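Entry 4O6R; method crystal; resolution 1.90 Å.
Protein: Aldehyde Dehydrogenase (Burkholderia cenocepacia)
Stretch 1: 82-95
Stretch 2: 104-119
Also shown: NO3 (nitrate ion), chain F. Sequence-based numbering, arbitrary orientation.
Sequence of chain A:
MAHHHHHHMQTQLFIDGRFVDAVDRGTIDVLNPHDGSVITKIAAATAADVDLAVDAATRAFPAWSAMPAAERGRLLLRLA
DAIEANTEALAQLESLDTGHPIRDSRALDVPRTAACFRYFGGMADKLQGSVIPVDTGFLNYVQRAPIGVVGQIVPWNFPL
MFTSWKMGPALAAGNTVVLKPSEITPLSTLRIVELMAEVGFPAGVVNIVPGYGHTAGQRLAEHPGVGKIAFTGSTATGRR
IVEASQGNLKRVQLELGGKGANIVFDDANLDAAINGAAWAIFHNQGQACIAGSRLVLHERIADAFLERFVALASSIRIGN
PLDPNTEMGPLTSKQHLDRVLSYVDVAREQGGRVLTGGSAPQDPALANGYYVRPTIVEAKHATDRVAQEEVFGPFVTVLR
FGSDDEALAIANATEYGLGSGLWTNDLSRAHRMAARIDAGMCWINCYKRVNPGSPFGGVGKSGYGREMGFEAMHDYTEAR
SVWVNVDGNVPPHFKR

Stretch 1, residues 82-95: AIEANTEALAQLES
Stretch 2 (104-119) DSRALDVPRTAACFRY

Stretch 1 is helical at 82-85, breaks at Asn-86 (phi/psi -111/25), and is helical again from Thr-87 to Ser-95. Stretch 2 is one helix, 104-119. It widens into a pi-type turn at 105-109 and kinks at Pro-111, whose N has no hydrogen to give to the preceding turn. The axes of 87-95 and 104-119 cross at 100° and approach to 8.4 Å. CA atoms pair Ile-83 with Ala-114 (6.0 Å), Thr-87 with Val-110 (6.2 Å) and Ala-91 with Ser-105 (4.8 Å).

Two knobs interlock. Ile-83 (chi1 m, chi2 t) fills a hollow formed by Val-110, Thr-113, Ala-114 and Phe-117. Its CG2 lies 3.8 Å from Val-110 CG1 and 4.0 Å from Ala-114 CB. Its CD1 reaches Phe-117 CD2 at 3.5 Å. Val-110 (chi1 t) returns the fit, sitting among Ile-83, Thr-87, Leu-90 and Ala-91. Val-110 CG2 is 3.9 Å from Leu-90 CB and 4.1 Å from Ala-91 CB; Val-110 CG1 is 3.7 Å from Thr-87 OG1. The small Ala-91 side chain also meets Arg-106, CB to CG at 3.8 Å.

Ser-105 (chi1 p) points toward stretch 1. Its OG is 3.0 Å from Ala-91 O and 2.7 Å from Ser-95 OG.

Paired salt bridges use both carboxylate oxygens. Arg-118 NH2 bonds Glu-84 OE1 at 2.8 Å, and Arg-118 NH1 bonds Glu-84 OE2 at 3.0 Å. Arg-106, extended (m, t, t), gives NE to Glu-88 OE1 at 2.8 Å and NH2 to Glu-88 OE2 at 2.9 Å. Each acid approaches the guanidinium edge. Gln-92 NE2 donates a hydrogen bond to Glu-88 OE2 at 2.9 Å.

Water 1 links Glu-84 OE2 (2.8 Å) to Pro-111 O (3.0 Å). Water 2 donates to Glu-94 OE2 at 2.8 Å and weakly to Asp-109 OD1 at 3.2 Å.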

# COMPACT_ATOMS: atom_id res chain seq x y z
N ALA A 82 -24.60 5.93 -17.85
CA ALA A 82 -26.01 5.62 -18.20
C ALA A 82 -26.98 6.06 -17.08
O ALA A 82 -28.09 6.56 -17.33
CB ALA A 82 -26.16 4.13 -18.47
N ILE A 83 -26.56 5.87 -15.84
CA ILE A 83 -27.34 6.34 -14.70
C ILE A 83 -27.53 7.84 -14.79
O ILE A 83 -28.67 8.35 -14.73
CB ILE A 83 -26.67 5.94 -13.37
CG1 ILE A 83 -26.78 4.43 -13.18
CG2 ILE A 83 -27.29 6.69 -12.19
CD1 ILE A 83 -25.83 3.86 -12.11
N GLU A 84 -26.43 8.57 -15.00
CA GLU A 84 -26.52 10.01 -15.14
C GLU A 84 -27.40 10.43 -16.32
O GLU A 84 -28.19 11.37 -16.18
CB GLU A 84 -25.14 10.65 -15.23
CG GLU A 84 -24.46 10.62 -13.86
CD GLU A 84 -22.98 11.03 -13.86
OE1 GLU A 84 -22.38 11.19 -14.94
OE2 GLU A 84 -22.41 11.13 -12.75
N ALA A 85 -27.29 9.74 -17.45
CA ALA A 85 -28.17 10.00 -18.61
C ALA A 85 -29.64 9.77 -18.31
O ALA A 85 -30.51 10.28 -19.01
CB ALA A 85 -27.74 9.17 -19.81
N ASN A 86 -29.92 8.96 -17.30
CA ASN A 86 -31.28 8.64 -16.89
C ASN A 86 -31.66 9.24 -15.54
O ASN A 86 -32.56 8.73 -14.87
CB ASN A 86 -31.44 7.11 -16.84
CG ASN A 86 -31.51 6.50 -18.22
OD1 ASN A 86 -32.57 6.54 -18.85
ND2 ASN A 86 -30.40 5.98 -18.72
N THR A 87 -31.01 10.34 -15.17
CA THR A 87 -31.17 10.93 -13.83
C THR A 87 -32.62 11.16 -13.49
O THR A 87 -33.11 10.65 -12.47
CB THR A 87 -30.38 12.24 -13.68
OG1 THR A 87 -28.99 11.96 -13.71
CG2 THR A 87 -30.69 12.96 -12.36
N GLU A 88 -33.35 11.89 -14.33
CA GLU A 88 -34.72 12.27 -13.97
C GLU A 88 -35.66 11.06 -13.83
O GLU A 88 -36.39 10.97 -12.85
CB GLU A 88 -35.29 13.31 -14.95
CG GLU A 88 -36.72 13.74 -14.62
CD GLU A 88 -36.87 14.46 -13.28
OE1 GLU A 88 -35.85 14.78 -12.61
OE2 GLU A 88 -38.04 14.74 -12.90
N ALA A 89 -35.61 10.12 -14.78
CA ALA A 89 -36.46 8.95 -14.68
C ALA A 89 -36.09 8.06 -13.46
O ALA A 89 -36.99 7.52 -12.81
CB ALA A 89 -36.45 8.14 -15.97
N LEU A 90 -34.80 7.91 -13.15
CA LEU A 90 -34.40 7.15 -11.97
C LEU A 90 -34.85 7.85 -10.69
O LEU A 90 -35.32 7.21 -9.77
CB LEU A 90 -32.88 6.91 -11.93
CG LEU A 90 -32.33 5.77 -12.79
CD1 LEU A 90 -30.83 5.79 -12.85
CD2 LEU A 90 -32.76 4.43 -12.25
N ALA A 91 -34.70 9.16 -10.65
CA ALA A 91 -35.10 9.95 -9.50
C ALA A 91 -36.62 9.83 -9.27
O ALA A 91 -37.06 9.64 -8.14
CB ALA A 91 -34.70 11.40 -9.69
N GLN A 92 -37.39 10.00 -10.34
CA GLN A 92 -38.83 9.84 -10.26
C GLN A 92 -39.22 8.46 -9.73
O GLN A 92 -40.09 8.35 -8.87
CB GLN A 92 -39.50 10.10 -11.61
CG GLN A 92 -39.46 11.55 -12.06
CD GLN A 92 -40.42 12.44 -11.28
OE1 GLN A 92 -41.46 11.99 -10.80
NE2 GLN A 92 -40.11 13.73 -11.20
N LEU A 93 -38.58 7.41 -10.25
CA LEU A 93 -38.94 6.03 -9.85
C LEU A 93 -38.59 5.78 -8.39
O LEU A 93 -39.41 5.26 -7.60
CB LEU A 93 -38.26 5.01 -10.76
CG LEU A 93 -38.59 3.53 -10.52
CD1 LEU A 93 -40.06 3.28 -10.70
CD2 LEU A 93 -37.81 2.65 -11.50
N GLU A 94 -37.39 6.21 -8.00
CA GLU A 94 -36.94 6.08 -6.60
C GLU A 94 -37.89 6.82 -5.64
O GLU A 94 -38.32 6.25 -4.63
CB GLU A 94 -35.48 6.58 -6.45
CG GLU A 94 -34.84 6.36 -5.07
CD GLU A 94 -34.46 4.91 -4.76
OE1 GLU A 94 -35.04 3.97 -5.35
OE2 GLU A 94 -33.60 4.69 -3.87
N SER A 95 -38.24 8.07 -5.96
CA SER A 95 -39.19 8.85 -5.15
C SER A 95 -40.57 8.20 -5.04
O SER A 95 -41.18 8.22 -3.99
CB SER A 95 -39.34 10.29 -5.65
OG SER A 95 -38.13 11.02 -5.44
N ASP A 104 -34.34 15.23 -3.32
CA ASP A 104 -33.28 14.39 -2.73
C ASP A 104 -32.88 13.26 -3.69
O ASP A 104 -31.69 12.91 -3.81
CB ASP A 104 -33.74 13.69 -1.43
CG ASP A 104 -33.88 14.63 -0.24
OD1 ASP A 104 -33.35 15.75 -0.23
OD2 ASP A 104 -34.55 14.18 0.75
N SER A 105 -33.85 12.66 -4.37
CA SER A 105 -33.50 11.62 -5.32
C SER A 105 -32.72 12.22 -6.49
O SER A 105 -31.81 11.60 -6.98
CB SER A 105 -34.69 10.79 -5.77
OG SER A 105 -35.67 11.60 -6.33
N ARG A 106 -33.05 13.45 -6.90
CA ARG A 106 -32.27 14.15 -7.92
C ARG A 106 -30.86 14.57 -7.45
O ARG A 106 -29.90 14.37 -8.18
CB ARG A 106 -33.00 15.40 -8.42
CG ARG A 106 -34.23 15.16 -9.27
CD ARG A 106 -35.04 16.45 -9.33
NE ARG A 106 -36.14 16.36 -10.27
CZ ARG A 106 -37.12 17.25 -10.36
NH1 ARG A 106 -37.18 18.27 -9.52
NH2 ARG A 106 -38.07 17.09 -11.27
N ALA A 107 -30.75 15.16 -6.26
CA ALA A 107 -29.49 15.78 -5.82
C ALA A 107 -28.57 14.81 -5.10
O ALA A 107 -27.37 15.03 -5.05
CB ALA A 107 -29.76 16.98 -4.92
N LEU A 108 -29.14 13.74 -4.56
CA LEU A 108 -28.40 12.85 -3.70
C LEU A 108 -28.46 11.40 -4.17
O LEU A 108 -27.40 10.84 -4.48
CB LEU A 108 -28.87 13.00 -2.24
CG LEU A 108 -28.57 14.36 -1.57
CD1 LEU A 108 -29.38 14.55 -0.30
CD2 LEU A 108 -27.08 14.52 -1.28
N ASP A 109 -29.64 10.78 -4.23
CA ASP A 109 -29.74 9.35 -4.56
C ASP A 109 -29.07 9.01 -5.91
O ASP A 109 -28.20 8.11 -5.99
CB ASP A 109 -31.18 8.83 -4.57
CG ASP A 109 -31.89 8.86 -3.19
OD1 ASP A 109 -31.23 8.65 -2.13
OD2 ASP A 109 -33.13 9.07 -3.18
N VAL A 110 -29.46 9.69 -6.98
CA VAL A 110 -28.90 9.35 -8.27
C VAL A 110 -27.38 9.69 -8.39
O VAL A 110 -26.60 8.82 -8.71
CB VAL A 110 -29.72 9.96 -9.44
CG1 VAL A 110 -29.03 9.72 -10.76
CG2 VAL A 110 -31.12 9.37 -9.47
N PRO A 111 -26.97 10.93 -8.07
CA PRO A 111 -25.55 11.29 -8.15
C PRO A 111 -24.63 10.40 -7.30
O PRO A 111 -23.56 10.04 -7.75
CB PRO A 111 -25.52 12.73 -7.62
CG PRO A 111 -26.87 13.26 -7.91
CD PRO A 111 -27.80 12.10 -7.71
N ARG A 112 -25.06 10.03 -6.09
CA ARG A 112 -24.20 9.21 -5.22
C ARG A 112 -24.03 7.83 -5.82
O ARG A 112 -22.97 7.24 -5.74
CB ARG A 112 -24.76 9.11 -3.80
CG ARG A 112 -24.46 10.31 -2.88
CD ARG A 112 -25.48 10.32 -1.76
NE ARG A 112 -25.02 10.83 -0.49
CZ ARG A 112 -25.66 10.68 0.68
NH1 ARG A 112 -26.80 10.01 0.77
NH2 ARG A 112 -25.14 11.23 1.78
N THR A 113 -25.11 7.31 -6.42
CA THR A 113 -25.08 6.00 -7.06
C THR A 113 -24.15 6.03 -8.25
O THR A 113 -23.29 5.19 -8.36
CB THR A 113 -26.50 5.57 -7.50
OG1 THR A 113 -27.38 5.62 -6.37
CG2 THR A 113 -26.51 4.17 -8.03
N ALA A 114 -24.30 7.02 -9.13
CA ALA A 114 -23.39 7.17 -10.26
C ALA A 114 -21.91 7.31 -9.81
O ALA A 114 -21.02 6.67 -10.36
CB ALA A 114 -23.82 8.35 -11.12
N ALA A 115 -21.67 8.15 -8.83
CA ALA A 115 -20.33 8.41 -8.33
C ALA A 115 -19.67 7.15 -7.80
O ALA A 115 -18.49 6.92 -8.02
CB ALA A 115 -20.36 9.46 -7.23
N CYS A 116 -20.44 6.32 -7.11
CA CYS A 116 -19.90 5.09 -6.54
C CYS A 116 -19.58 4.07 -7.62
O CYS A 116 -18.51 3.48 -7.59
CB CYS A 116 -20.85 4.51 -5.50
SG CYS A 116 -20.16 3.10 -4.58
N PHE A 117 -20.48 3.86 -8.60
CA PHE A 117 -20.15 2.98 -9.70
C PHE A 117 -18.93 3.53 -10.45
O PHE A 117 -18.08 2.76 -10.86
CB PHE A 117 -21.33 2.79 -10.65
CG PHE A 117 -22.32 1.73 -10.19
CD1 PHE A 117 -21.93 0.42 -10.01
CD2 PHE A 117 -23.65 2.07 -9.98
CE1 PHE A 117 -22.86 -0.54 -9.62
CE2 PHE A 117 -24.58 1.10 -9.59
CZ PHE A 117 -24.17 -0.21 -9.42
N ARG A 118 -18.84 4.85 -10.64
CA ARG A 118 -17.72 5.41 -11.38
C ARG A 118 -16.41 5.18 -10.61
O ARG A 118 -15.44 4.75 -11.20
CB ARG A 118 -17.91 6.88 -11.69
CG ARG A 118 -16.72 7.49 -12.42
CD ARG A 118 -17.05 8.87 -12.95
NE ARG A 118 -18.15 8.84 -13.91
CZ ARG A 118 -19.36 9.38 -13.74
NH1 ARG A 118 -19.66 10.03 -12.62
NH2 ARG A 118 -20.26 9.30 -14.73
N TYR A 119 -16.43 5.41 -9.29
CA TYR A 119 -15.24 5.14 -8.46
C TYR A 119 -14.76 3.70 -8.67
O TYR A 119 -13.59 3.46 -8.94
CB TYR A 119 -15.54 5.39 -6.98
CG TYR A 119 -14.37 5.13 -6.07
CD1 TYR A 119 -13.47 6.13 -5.77
CD2 TYR A 119 -14.17 3.88 -5.51
CE1 TYR A 119 -12.41 5.92 -4.92
CE2 TYR A 119 -13.10 3.65 -4.62
CZ TYR A 119 -12.22 4.68 -4.35
OH TYR A 119 -11.14 4.48 -3.49
N NO3 F . -26.85 9.05 4.17
O1 NO3 F . -26.09 8.25 3.60
O2 NO3 F . -27.16 10.27 3.60
O3 NO3 F . -27.43 8.74 5.39
O HOH W 1 -22.71 11.73 -10.03
O HOH W 2 -31.23 5.50 -2.69